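Local coordinates for putative cathepsin d (PDB 5N7Q), which probably cleaves proteins as a pepsin-like aspartic endopeptidase of the A1 family, here held in complex with the inhibitor pepstatin A, at residues 31-36 against 123-128; 35-40 against 226-231; 158-163 against 314-319; 101-106 against 138-143. All coordinates share one frame; numbering follows the deposited sequence. Where two conformers were deposited one is given.

Contact 1: residues 31-36 against 123-128; sequences FQVIFD and GILGLA
Ile34 and Asp36 grip Leu125 from the neighbouring strand, and the pairing illustrates how parallel strands build the psi loop of pepsin-like proteases. Leu125 N donates to Ile34 O at 2.8 Å in an almost straight bond (176° at the hydrogen), and Asp36 N donates to Leu125 O at 2.9 Å. The same alternation places Ile34 N 3.1 Å from Gly123 O, while Leu127 N reaches Asp36 O at 2.8 Å just beyond the strand; the bond from Gly123 N to Gln32 O is weak. The strand axes are 43° apart, so the pairing is strongly twisted.

Apolar packing fills the face bearing Val33, Phe35 and Leu125. Val33 CG2 lies 3.9 Å from Leu125 CB. Phe35 CG stands anti to its carbonyl carbon (chi1 -72°), which raises the ring off this face, where Leu125 reaches it: CD1 lies 3.8 Å from Phe35 CE2. Leu127 CD1 sits at the ring edge, 3.9 Å from Phe35 CB. Val172 and Phe174 of strand 170-174 also pack on this ring.

On the other face Ile34 and Ile124 lie side by side, and Ile124 CG2 is 3.7 Å from Asp36 CB. Asp36, a predicted active-site residue, bonds Ser39 OG through OD2 and the inhibitor through OD1. One face is thus wholly hydrocarbon; the other sets an acid, its backbone N-H and C=O both bonded to 123-128, among isoleucines that also touch the inhibitor.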
loop_
_atom_site.group_PDB
_atom_site.type_symbol
_atom_site.label_atom_id
_atom_site.label_comp_id
_atom_site.label_asym_id
_atom_site.label_seq_id
_atom_site.Cartn_x
_atom_site.Cartn_y
_atom_site.Cartn_z
ATOM N N PHE A 31 -3.902 -7.377 16.842
ATOM C CA PHE A 31 -3.803 -7.845 15.452
ATOM C C PHE A 31 -2.647 -7.186 14.745
ATOM O O PHE A 31 -2.061 -6.207 15.241
ATOM C CB PHE A 31 -5.083 -7.492 14.680
ATOM C CG PHE A 31 -6.337 -8.007 15.340
ATOM C CD1 PHE A 31 -7.004 -7.276 16.325
ATOM C CD2 PHE A 31 -6.831 -9.246 14.978
ATOM C CE1 PHE A 31 -8.121 -7.817 16.953
ATOM C CE2 PHE A 31 -7.943 -9.773 15.595
ATOM C CZ PHE A 31 -8.588 -9.056 16.577
ATOM N N GLN A 32 -2.324 -7.762 13.596
ATOM C CA GLN A 32 -1.402 -7.151 12.627
ATOM C C GLN A 32 -2.163 -6.870 11.370
ATOM O O GLN A 32 -2.906 -7.721 10.878
ATOM C CB GLN A 32 -0.249 -8.091 12.326
ATOM C CG GLN A 32 0.588 -8.414 13.553
ATOM C CD GLN A 32 1.417 -7.253 14.015
ATOM O OE1 GLN A 32 1.751 -6.368 13.230
ATOM N NE2 GLN A 32 1.764 -7.236 15.306
ATOM N N VAL A 33 -1.979 -5.685 10.802
ATOM C CA VAL A 33 -2.691 -5.310 9.566
ATOM C C VAL A 33 -1.765 -4.625 8.589
ATOM O O VAL A 33 -0.814 -3.979 8.977
ATOM C CB VAL A 33 -3.891 -4.373 9.842
ATOM C CG1 VAL A 33 -4.968 -5.115 10.610
ATOM C CG2 VAL A 33 -3.507 -3.103 10.593
ATOM N N ILE A 34 -2.064 -4.789 7.304
ATOM C CA ILE A 34 -1.407 -3.998 6.282
ATOM C C ILE A 34 -2.135 -2.646 6.223
ATOM O O ILE A 34 -3.375 -2.602 6.180
ATOM C CB ILE A 34 -1.269 -4.778 4.954
ATOM C CG1 ILE A 34 -0.557 -3.936 3.894
ATOM C CG2 ILE A 34 -2.593 -5.306 4.432
ATOM C CD1 ILE A 34 0.047 -4.792 2.799
ATOM N N PHE A 35 -1.342 -1.575 6.233
ATOM C CA PHE A 35 -1.851 -0.217 6.085
ATOM C C PHE A 35 -1.857 0.113 4.608
ATOM O O PHE A 35 -0.799 0.212 4.002
ATOM C CB PHE A 35 -1.002 0.773 6.883
ATOM C CG PHE A 35 -1.222 0.642 8.381
ATOM C CD1 PHE A 35 -0.611 -0.359 9.107
ATOM C CD2 PHE A 35 -2.109 1.488 9.053
ATOM C CE1 PHE A 35 -0.851 -0.522 10.457
ATOM C CE2 PHE A 35 -2.333 1.342 10.420
ATOM C CZ PHE A 35 -1.712 0.328 11.122
ATOM N N ASP A 36 -3.058 0.232 4.038
ATOM C CA ASP A 36 -3.263 0.145 2.591
ATOM C C ASP A 36 -3.911 1.429 2.054
ATOM O O ASP A 36 -5.129 1.623 2.165
ATOM C CB ASP A 36 -4.176 -1.079 2.278
ATOM C CG ASP A 36 -4.550 -1.186 0.829
ATOM O OD1 ASP A 36 -3.759 -0.683 0.011
ATOM O OD2 ASP A 36 -5.560 -1.845 0.538
ATOM N N GLY A 123 -5.337 -8.798 8.702
ATOM C CA GLY A 123 -6.308 -8.064 7.910
ATOM C C GLY A 123 -5.721 -6.820 7.319
ATOM O O GLY A 123 -4.504 -6.651 7.266
ATOM N N ILE A 124 -6.611 -5.960 6.837
ATOM C CA ILE A 124 -6.210 -4.774 6.083
ATOM C C ILE A 124 -6.865 -3.556 6.727
ATOM O O ILE A 124 -8.008 -3.633 7.126
ATOM C CB ILE A 124 -6.648 -4.861 4.609
ATOM C CG1 ILE A 124 -5.990 -6.091 3.945
ATOM C CG2 ILE A 124 -6.351 -3.540 3.871
ATOM C CD1 ILE A 124 -6.402 -6.364 2.515
ATOM N N LEU A 125 -6.105 -2.470 6.836
ATOM C CA LEU A 125 -6.614 -1.200 7.346
ATOM C C LEU A 125 -6.453 -0.197 6.221
ATOM O O LEU A 125 -5.322 0.283 5.909
ATOM C CB LEU A 125 -5.870 -0.769 8.620
ATOM C CG LEU A 125 -6.453 0.431 9.398
ATOM C CD1 LEU A 125 -6.010 0.381 10.869
ATOM C CD2 LEU A 125 -6.060 1.746 8.750
ATOM N N GLY A 126 -7.569 0.108 5.574
ATOM C CA GLY A 126 -7.535 1.013 4.429
ATOM C C GLY A 126 -7.391 2.476 4.819
ATOM O O GLY A 126 -7.985 2.936 5.783
ATOM N N LEU A 127 -6.585 3.200 4.039
ATOM C CA LEU A 127 -6.233 4.601 4.229
ATOM C C LEU A 127 -6.580 5.472 3.018
ATOM O O LEU A 127 -6.158 6.650 2.944
ATOM C CB LEU A 127 -4.740 4.729 4.548
ATOM C CG LEU A 127 -4.264 4.148 5.882
ATOM C CD1 LEU A 127 -2.749 4.144 5.913
ATOM C CD2 LEU A 127 -4.830 4.962 7.052
ATOM N N ALA A 128 -7.417 4.935 2.127
ATOM C CA ALA A 128 -7.913 5.678 0.960
ATOM C C ALA A 128 -9.069 6.576 1.370
ATOM O O ALA A 128 -9.457 6.633 2.539
ATOM C CB ALA A 128 -8.320 4.723 -0.145
#

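Contact 2: residues 35-40 against 226-231; sequences FDTGSA and ADTGTS
Thr37 and Thr228 each turn OG1 between their own backbone N and carbonyl carbon (chi1 62° and 58°), which points the two hydroxyls into the opposite loop. The result is the fireman's grip of aspartic proteases, a worked example of pseudo-twofold symmetry. Thr228 OG1 donates to Phe35 O at 2.7 Å and accepts from Thr37 N at 2.9 Å; reciprocally, Thr37 OG1 donates to Ala226 O at 2.8 Å and accepts from Thr228 N at 2.9 Å. The threonine side chains cross at about a right angle.

Beside this grip the two predicted active-site carboxylates lie nearly coplanar, 23° apart, with Asp36 OD1 2.9 Å from Asp227 OD1. Each acid forms an Asx turn: Gly38 N reaches Asp36 OD1, and Gly229 N reaches Asp227 OD1, both from above the carboxylate plane. Thr230 OG1 holds Asp227 OD2, which also bonds the inhibitor. A water spans the carbonyls of Thr37 and Ala226, 2.7 Å from Thr37 O.

Around the loops, strand 123-126 flanks the first, Ile124 touching Ser39, while Ile313 of strand 312-314 packs on Asp227 and Thr230 in the second.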
loop_
_atom_site.group_PDB
_atom_site.type_symbol
_atom_site.label_atom_id
_atom_site.label_comp_id
_atom_site.label_asym_id
_atom_site.label_seq_id
_atom_site.Cartn_x
_atom_site.Cartn_y
_atom_site.Cartn_z
ATOM N N PHE A 35 -1.342 -1.575 6.233
ATOM C CA PHE A 35 -1.851 -0.217 6.085
ATOM C C PHE A 35 -1.857 0.113 4.608
ATOM O O PHE A 35 -0.799 0.212 4.002
ATOM C CB PHE A 35 -1.002 0.773 6.883
ATOM C CG PHE A 35 -1.222 0.642 8.381
ATOM C CD1 PHE A 35 -0.611 -0.359 9.107
ATOM C CD2 PHE A 35 -2.109 1.488 9.053
ATOM C CE1 PHE A 35 -0.851 -0.522 10.457
ATOM C CE2 PHE A 35 -2.333 1.342 10.420
ATOM C CZ PHE A 35 -1.712 0.328 11.122
ATOM N N ASP A 36 -3.058 0.232 4.038
ATOM C CA ASP A 36 -3.263 0.145 2.591
ATOM C C ASP A 36 -3.911 1.429 2.054
ATOM O O ASP A 36 -5.129 1.623 2.165
ATOM C CB ASP A 36 -4.176 -1.079 2.278
ATOM C CG ASP A 36 -4.550 -1.186 0.829
ATOM O OD1 ASP A 36 -3.759 -0.683 0.011
ATOM O OD2 ASP A 36 -5.560 -1.845 0.538
ATOM N N THR A 37 -3.105 2.304 1.447
ATOM C CA THR A 37 -3.656 3.515 0.840
ATOM C C THR A 37 -4.482 3.282 -0.419
ATOM O O THR A 37 -5.040 4.246 -0.952
ATOM C CB THR A 37 -2.587 4.589 0.601
ATOM O OG1 THR A 37 -1.614 4.075 -0.311
ATOM C CG2 THR A 37 -1.915 5.003 1.902
ATOM N N GLY A 38 -4.549 2.035 -0.898
ATOM C CA GLY A 38 -5.401 1.639 -2.018
ATOM C C GLY A 38 -6.755 1.069 -1.719
ATOM O O GLY A 38 -7.408 0.577 -2.616
ATOM N N SER A 39 -7.196 1.155 -0.461
ATOM C CA SER A 39 -8.521 0.727 -0.072
ATOM C C SER A 39 -8.935 1.515 1.156
ATOM O O SER A 39 -8.101 2.208 1.726
ATOM C CB SER A 39 -8.575 -0.779 0.169
ATOM O OG SER A 39 -7.889 -1.148 1.360
ATOM N N ALA A 40 -10.221 1.448 1.515
ATOM C CA ALA A 40 -10.775 2.326 2.570
ATOM C C ALA A 40 -11.382 1.585 3.767
ATOM O O ALA A 40 -11.787 2.243 4.724
ATOM C CB ALA A 40 -11.782 3.313 1.991
ATOM N N ALA A 226 -0.820 6.481 -5.423
ATOM C CA ALA A 226 0.190 6.068 -4.450
ATOM C C ALA A 226 -0.437 5.016 -3.544
ATOM O O ALA A 226 -1.357 5.319 -2.813
ATOM C CB ALA A 226 0.671 7.252 -3.650
ATOM N N ASP A 227 0.028 3.774 -3.640
ATOM C CA ASP A 227 -0.626 2.641 -2.960
ATOM C C ASP A 227 0.351 1.817 -2.143
ATOM O O ASP A 227 1.052 0.962 -2.676
ATOM C CB ASP A 227 -1.334 1.740 -3.950
ATOM C CG ASP A 227 -2.118 0.660 -3.277
ATOM O OD1 ASP A 227 -2.203 0.643 -2.031
ATOM O OD2 ASP A 227 -2.695 -0.188 -4.005
ATOM N N THR A 228 0.355 2.063 -0.839
ATOM C CA THR A 228 1.200 1.308 0.081
ATOM C C THR A 228 0.905 -0.196 0.128
ATOM O O THR A 228 1.734 -0.966 0.600
ATOM C CB THR A 228 1.062 1.868 1.501
ATOM O OG1 THR A 228 -0.302 1.807 1.891
ATOM C CG2 THR A 228 1.526 3.301 1.597
ATOM N N GLY A 229 -0.286 -0.604 -0.296
ATOM C CA GLY A 229 -0.688 -2.004 -0.302
ATOM C C GLY A 229 -0.392 -2.736 -1.597
ATOM O O GLY A 229 -0.881 -3.873 -1.777
ATOM N N THR A 230 0.330 -2.084 -2.524
ATOM C CA THR A 230 0.797 -2.749 -3.742
ATOM C C THR A 230 2.308 -2.909 -3.613
ATOM O O THR A 230 3.002 -1.958 -3.237
ATOM C CB THR A 230 0.373 -1.959 -4.994
ATOM O OG1 THR A 230 -1.040 -2.190 -5.157
ATOM C CG2 THR A 230 1.118 -2.407 -6.261
ATOM N N SER A 231 2.831 -4.099 -3.945
ATOM C CA SER A 231 4.259 -4.340 -3.784
ATOM C C SER A 231 5.113 -3.631 -4.839
ATOM O O SER A 231 6.182 -3.071 -4.552
ATOM C CB SER A 231 4.546 -5.832 -3.919
ATOM O OG SER A 231 3.811 -6.586 -2.964
HETATM O O HOH W 1 -4.228 5.101 -3.436
#

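Contact 3: residues 158-163 against 314-319; sequences VYLNRD and LGDVFL. Unlike the reference sequence in segment 158-163: Leu160 (reference Arg).
Arg162 and Asp316 meet where strand 155-160, part of the interlobe sheet of the pepsin fold, ends beside the short helix 316-319, and the pair shows how an arginine can lie on a helix without a salt bridge to it. From a CB directed toward the helix, the arginine chain bends at chi2 and again at chi3 (-64° and -66°), folding its tip along the first helical turn. CD comes 3.6 Å from Asp316 O. NE then gives its hydrogen to a water at 3.0 Å, which donates in turn to Val317 O. At CZ the guanidinium turns one face to the helix backbone, with Asp316 O above its rim and Val317 N over its centre. NH1 lies 3.5 Å from Asp316 CB, and NH2 lies 3.8 Å from Val317 CG2.

The opposite charges stay apart, Arg162 NH1 and Asp316 OD2 being 4.7 Å distant. NH1 is hydrogen-bonded instead to Asp15 O and Tyr18 OH, linking this corner to the N-terminal part of the chain.

Leu160 supplies the apolar share of the contact. Its CD1 is wedged 3.3 Å from Asp316 OD1 and 4.0 Å from Leu319 CB, its side chain crossing that of Asp316 at about a right angle. Behind it, a second water accepts from Leu160 N at 2.9 Å and donates to Leu319 O, spanning strand and helix end.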
loop_
_atom_site.group_PDB
_atom_site.type_symbol
_atom_site.label_atom_id
_atom_site.label_comp_id
_atom_site.label_asym_id
_atom_site.label_seq_id
_atom_site.Cartn_x
_atom_site.Cartn_y
_atom_site.Cartn_z
ATOM N N VAL A 158 4.377 8.144 5.210
ATOM C CA VAL A 158 4.797 6.752 5.165
ATOM C C VAL A 158 6.267 6.581 4.750
ATOM O O VAL A 158 6.698 7.064 3.724
ATOM C CB VAL A 158 3.896 5.932 4.209
ATOM C CG1 VAL A 158 4.356 4.479 4.202
ATOM C CG2 VAL A 158 2.412 6.065 4.571
ATOM N N TYR A 159 7.021 5.936 5.632
ATOM C CA TYR A 159 8.369 5.474 5.385
ATOM C C TYR A 159 8.341 3.959 5.225
ATOM O O TYR A 159 7.836 3.266 6.126
ATOM C CB TYR A 159 9.270 5.862 6.580
ATOM C CG TYR A 159 10.588 5.133 6.604
ATOM C CD1 TYR A 159 11.485 5.248 5.551
ATOM C CD2 TYR A 159 10.917 4.283 7.658
ATOM C CE1 TYR A 159 12.668 4.534 5.530
ATOM C CE2 TYR A 159 12.122 3.593 7.672
ATOM C CZ TYR A 159 12.993 3.724 6.608
ATOM O OH TYR A 159 14.177 3.008 6.598
ATOM N N LEU A 160 8.916 3.449 4.126
ATOM C CA LEU A 160 9.102 2.017 3.897
ATOM C C LEU A 160 10.582 1.749 3.704
ATOM O O LEU A 160 11.198 2.321 2.831
ATOM C CB LEU A 160 8.319 1.542 2.685
ATOM C CG LEU A 160 6.816 1.841 2.683
ATOM C CD1 LEU A 160 6.182 1.345 1.390
ATOM C CD2 LEU A 160 6.080 1.243 3.876
ATOM N N ASN A 161 11.140 0.909 4.572
ATOM C CA ASN A 161 12.504 0.452 4.432
ATOM C C ASN A 161 12.551 -0.599 3.338
ATOM O O ASN A 161 11.770 -1.555 3.353
ATOM C CB ASN A 161 12.979 -0.124 5.750
ATOM C CG ASN A 161 14.496 -0.238 5.826
ATOM O OD1 ASN A 161 15.207 -0.351 4.806
ATOM N ND2 ASN A 161 15.006 -0.238 7.053
ATOM N N ARG A 162 13.431 -0.398 2.366
ATOM C CA ARG A 162 13.600 -1.351 1.259
ATOM C C ARG A 162 14.708 -2.378 1.442
ATOM O O ARG A 162 15.006 -3.162 0.526
ATOM C CB ARG A 162 13.703 -0.601 -0.063
ATOM C CG ARG A 162 12.473 0.254 -0.361
ATOM C CD ARG A 162 11.207 -0.566 -0.545
ATOM N NE ARG A 162 11.243 -1.428 -1.727
ATOM C CZ ARG A 162 10.397 -2.435 -1.955
ATOM N NH1 ARG A 162 9.511 -2.812 -1.036
ATOM N NH2 ARG A 162 10.494 -3.122 -3.100
ATOM N N ASP A 163 15.310 -2.375 2.639
ATOM C CA ASP A 163 16.267 -3.408 3.050
ATOM C C ASP A 163 15.621 -4.307 4.100
ATOM O O ASP A 163 15.521 -3.919 5.271
ATOM C CB ASP A 163 17.540 -2.794 3.592
ATOM C CG ASP A 163 18.559 -3.822 3.991
ATOM O OD1 ASP A 163 18.296 -5.035 3.825
ATOM O OD2 ASP A 163 19.640 -3.358 4.433
ATOM N N LEU A 314 1.720 3.274 -8.127
ATOM C CA LEU A 314 3.034 3.436 -7.514
ATOM C C LEU A 314 2.988 2.776 -6.140
ATOM O O LEU A 314 2.498 3.333 -5.182
ATOM C CB LEU A 314 3.401 4.918 -7.447
ATOM C CG LEU A 314 3.427 5.686 -8.779
ATOM C CD1 LEU A 314 3.966 7.081 -8.595
ATOM C CD2 LEU A 314 4.247 4.929 -9.807
ATOM N N GLY A 315 3.445 1.535 -6.082
ATOM C CA GLY A 315 3.496 0.741 -4.866
ATOM C C GLY A 315 4.842 0.852 -4.183
ATOM O O GLY A 315 5.557 1.842 -4.364
ATOM N N ASP A 316 5.164 -0.162 -3.367
ATOM C CA ASP A 316 6.284 -0.091 -2.439
ATOM C C ASP A 316 7.628 0.108 -3.149
ATOM O O ASP A 316 8.546 0.713 -2.605
ATOM C CB ASP A 316 6.351 -1.335 -1.551
ATOM C CG ASP A 316 5.075 -1.599 -0.760
ATOM O OD1 ASP A 316 4.323 -0.616 -0.481
ATOM O OD2 ASP A 316 4.830 -2.791 -0.401
ATOM N N VAL A 317 7.759 -0.389 -4.374
ATOM C CA VAL A 317 8.981 -0.119 -5.161
ATOM C C VAL A 317 9.290 1.382 -5.257
ATOM O O VAL A 317 10.454 1.793 -5.181
ATOM C CB VAL A 317 8.862 -0.755 -6.568
ATOM C CG1 VAL A 317 9.800 -0.096 -7.560
ATOM C CG2 VAL A 317 9.091 -2.241 -6.469
ATOM N N PHE A 318 8.244 2.202 -5.415
ATOM C CA PHE A 318 8.367 3.673 -5.465
ATOM C C PHE A 318 8.335 4.327 -4.095
ATOM O O PHE A 318 9.124 5.248 -3.810
ATOM C CB PHE A 318 7.247 4.289 -6.343
ATOM C CG PHE A 318 7.453 5.725 -6.699
ATOM C CD1 PHE A 318 8.227 6.076 -7.793
ATOM C CD2 PHE A 318 6.891 6.737 -5.945
ATOM C CE1 PHE A 318 8.424 7.395 -8.127
ATOM C CE2 PHE A 318 7.111 8.065 -6.266
ATOM C CZ PHE A 318 7.845 8.402 -7.354
ATOM N N LEU A 319 7.448 3.843 -3.234
ATOM C CA LEU A 319 7.170 4.509 -1.964
ATOM C C LEU A 319 8.237 4.223 -0.915
ATOM O O LEU A 319 8.255 4.861 0.132
ATOM C CB LEU A 319 5.769 4.071 -1.461
ATOM C CG LEU A 319 4.589 4.403 -2.385
ATOM C CD1 LEU A 319 3.330 3.713 -1.853
ATOM C CD2 LEU A 319 4.400 5.894 -2.529
HETATM O O HOH W 2 6.096 6.132 1.145
HETATM O O HOH W 3 9.817 5.551 2.338
HETATM O O HOH W 4 12.322 0.137 -4.016
#

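Contact 4: residues 101-106 against 138-143; sequences SGQPLG and VPVFDN
Gln103 and Asn143 slide past each other in opposite directions, their amide planes 72° apart, where strand 103-112 meets the first turn of helix 140-146 in the N-terminal lobe of the pepsin fold. The arrangement is a worked example of a side-chain amide joining a strand to a helix through one end and to the loop leading into it through the other. Gln103 holds CG anti to its backbone N (chi1 178°) and then bends at chi2 (59°), which swings the amide over to the start of the helix.

Its two ends work differently. OE1 accepts from Asn143 ND2 at 3.0 Å, the donor standing above the carbonyl plane and not on a lone pair. NE2 gives two bonds: one to Val138 O at 2.9 Å, nearly in line with that carbonyl, and one back to Pro104 O at 3.0 Å, in the carbonyl plane and on a lone pair. Val140 crosses the glutamine at about a right angle and sets CG2 over one amide face, 3.6 Å from Gln103 CD; Asn143 ND2 lies off the other face.

Asn143 ND2 also faces the corner the chain turns at Gly102, with weak bonds to Ser101 O at 3.0 Å and Gly102 O at 3.4 Å. Gln147, just past the end of the helix, bonds Ser101 O as well, and weakly Asn143 OD1. Leu42 of strand 42-45 packs on both Gln103 and Val140. Toward the outside, proline and valine cross almost perpendicularly, with Pro104 CD 3.5 Å from Val138 CG1.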
loop_
_atom_site.group_PDB
_atom_site.type_symbol
_atom_site.label_atom_id
_atom_site.label_comp_id
_atom_site.label_asym_id
_atom_site.label_seq_id
_atom_site.Cartn_x
_atom_site.Cartn_y
_atom_site.Cartn_z
ATOM N N SER A 101 -12.643 5.790 18.868
ATOM C CA SER A 101 -13.962 5.275 19.257
ATOM C C SER A 101 -14.904 4.978 18.076
ATOM O O SER A 101 -14.842 5.621 17.007
ATOM C CB SER A 101 -14.653 6.251 20.218
ATOM O OG SER A 101 -13.909 6.388 21.427
ATOM N N GLY A 102 -15.788 4.005 18.270
ATOM C CA GLY A 102 -16.872 3.773 17.320
ATOM C C GLY A 102 -16.412 3.500 15.902
ATOM O O GLY A 102 -16.960 4.062 14.948
ATOM N N GLN A 103 -15.419 2.623 15.764
ATOM C CA GLN A 103 -14.813 2.340 14.470
ATOM C C GLN A 103 -15.455 1.111 13.802
ATOM O O GLN A 103 -15.347 -0.004 14.321
ATOM C CB GLN A 103 -13.299 2.127 14.606
ATOM C CG GLN A 103 -12.598 1.769 13.298
ATOM C CD GLN A 103 -12.778 2.848 12.245
ATOM O OE1 GLN A 103 -12.564 4.018 12.549
ATOM N NE2 GLN A 103 -13.215 2.473 11.046
ATOM N N PRO A 104 -16.119 1.313 12.656
ATOM C CA PRO A 104 -16.623 0.148 11.971
ATOM C C PRO A 104 -15.498 -0.723 11.421
ATOM O O PRO A 104 -14.504 -0.209 10.941
ATOM C CB PRO A 104 -17.451 0.716 10.811
ATOM C CG PRO A 104 -17.744 2.088 11.181
ATOM C CD PRO A 104 -16.567 2.548 12.010
ATOM N N LEU A 105 -15.662 -2.020 11.560
ATOM C CA LEU A 105 -14.753 -3.006 10.992
ATOM C C LEU A 105 -15.544 -4.152 10.404
ATOM O O LEU A 105 -16.650 -4.500 10.871
ATOM C CB LEU A 105 -13.764 -3.554 12.034
ATOM C CG LEU A 105 -14.291 -4.416 13.200
ATOM C CD1 LEU A 105 -13.310 -5.470 13.682
ATOM C CD2 LEU A 105 -14.716 -3.566 14.386
ATOM N N GLY A 106 -14.950 -4.789 9.408
ATOM C CA GLY A 106 -15.497 -6.024 8.865
ATOM C C GLY A 106 -15.010 -7.231 9.653
ATOM O O GLY A 106 -13.811 -7.366 9.915
ATOM N N VAL A 138 -17.185 4.539 7.815
ATOM C CA VAL A 138 -16.139 5.556 8.033
ATOM C C VAL A 138 -14.757 4.918 8.158
ATOM O O VAL A 138 -14.534 4.056 9.026
ATOM C CB VAL A 138 -16.453 6.488 9.236
ATOM C CG1 VAL A 138 -16.521 5.751 10.555
ATOM C CG2 VAL A 138 -15.414 7.605 9.313
ATOM N N PRO A 139 -13.787 5.340 7.319
ATOM C CA PRO A 139 -12.438 4.805 7.497
ATOM C C PRO A 139 -11.746 5.294 8.755
ATOM O O PRO A 139 -12.105 6.321 9.336
ATOM C CB PRO A 139 -11.690 5.315 6.267
ATOM C CG PRO A 139 -12.764 5.621 5.260
ATOM C CD PRO A 139 -13.878 6.161 6.105
ATOM N N VAL A 140 -10.762 4.525 9.181
ATOM C CA VAL A 140 -10.028 4.804 10.401
ATOM C C VAL A 140 -9.489 6.229 10.428
ATOM O O VAL A 140 -9.721 6.959 11.400
ATOM C CB VAL A 140 -8.906 3.782 10.639
ATOM C CG1 VAL A 140 -8.064 4.185 11.838
ATOM C CG2 VAL A 140 -9.496 2.409 10.894
ATOM N N PHE A 141 -8.828 6.669 9.349
ATOM C CA PHE A 141 -8.211 7.988 9.392
ATOM C C PHE A 141 -9.282 9.061 9.436
ATOM O O PHE A 141 -9.139 10.073 10.110
ATOM C CB PHE A 141 -7.279 8.252 8.229
ATOM C CG PHE A 141 -6.428 9.491 8.391
ATOM C CD1 PHE A 141 -5.475 9.576 9.415
ATOM C CD2 PHE A 141 -6.547 10.571 7.519
ATOM C CE1 PHE A 141 -4.681 10.703 9.581
ATOM C CE2 PHE A 141 -5.739 11.689 7.662
ATOM C CZ PHE A 141 -4.791 11.749 8.696
ATOM N N ASP A 142 -10.364 8.848 8.681
ATOM C CA ASP A 142 -11.477 9.782 8.735
ATOM C C ASP A 142 -12.088 9.912 10.132
ATOM O O ASP A 142 -12.463 11.007 10.580
ATOM C CB ASP A 142 -12.549 9.308 7.767
ATOM C CG ASP A 142 -12.230 9.691 6.350
ATOM O OD1 ASP A 142 -11.286 9.102 5.787
ATOM O OD2 ASP A 142 -12.878 10.613 5.829
ATOM N N ASN A 143 -12.183 8.778 10.817
ATOM C CA ASN A 143 -12.688 8.749 12.196
ATOM C C ASN A 143 -11.721 9.473 13.166
ATOM O O ASN A 143 -12.161 10.240 14.030
ATOM C CB ASN A 143 -12.923 7.298 12.620
ATOM C CG ASN A 143 -14.075 7.137 13.583
ATOM O OD1 ASN A 143 -14.841 8.076 13.833
ATOM N ND2 ASN A 143 -14.200 5.944 14.140
#

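How the contacts relate
From the N terminus, strand 29-36 opens two contacts. Contact 1 closes first, returning to 123-128 over 86 intervening residues. Contact 4 starts inside that loop, at 101-106, and ends beyond it, at 138-143, so the two cross; Leu125 packs on Val140 where they touch. Contact 2 leaves from nearly the same stretch but reaches 226-231, enclosing contact 4 and joining the two lobes. Contact 3 begins at 158-163, after contacts 1 and 4 have closed, and ends at 314-319, crossing contact 2. Together they connect strand pairing and helix packing in the N-terminal lobe, through the paired active-site loops, to the interlobe sheet and helix 316-319.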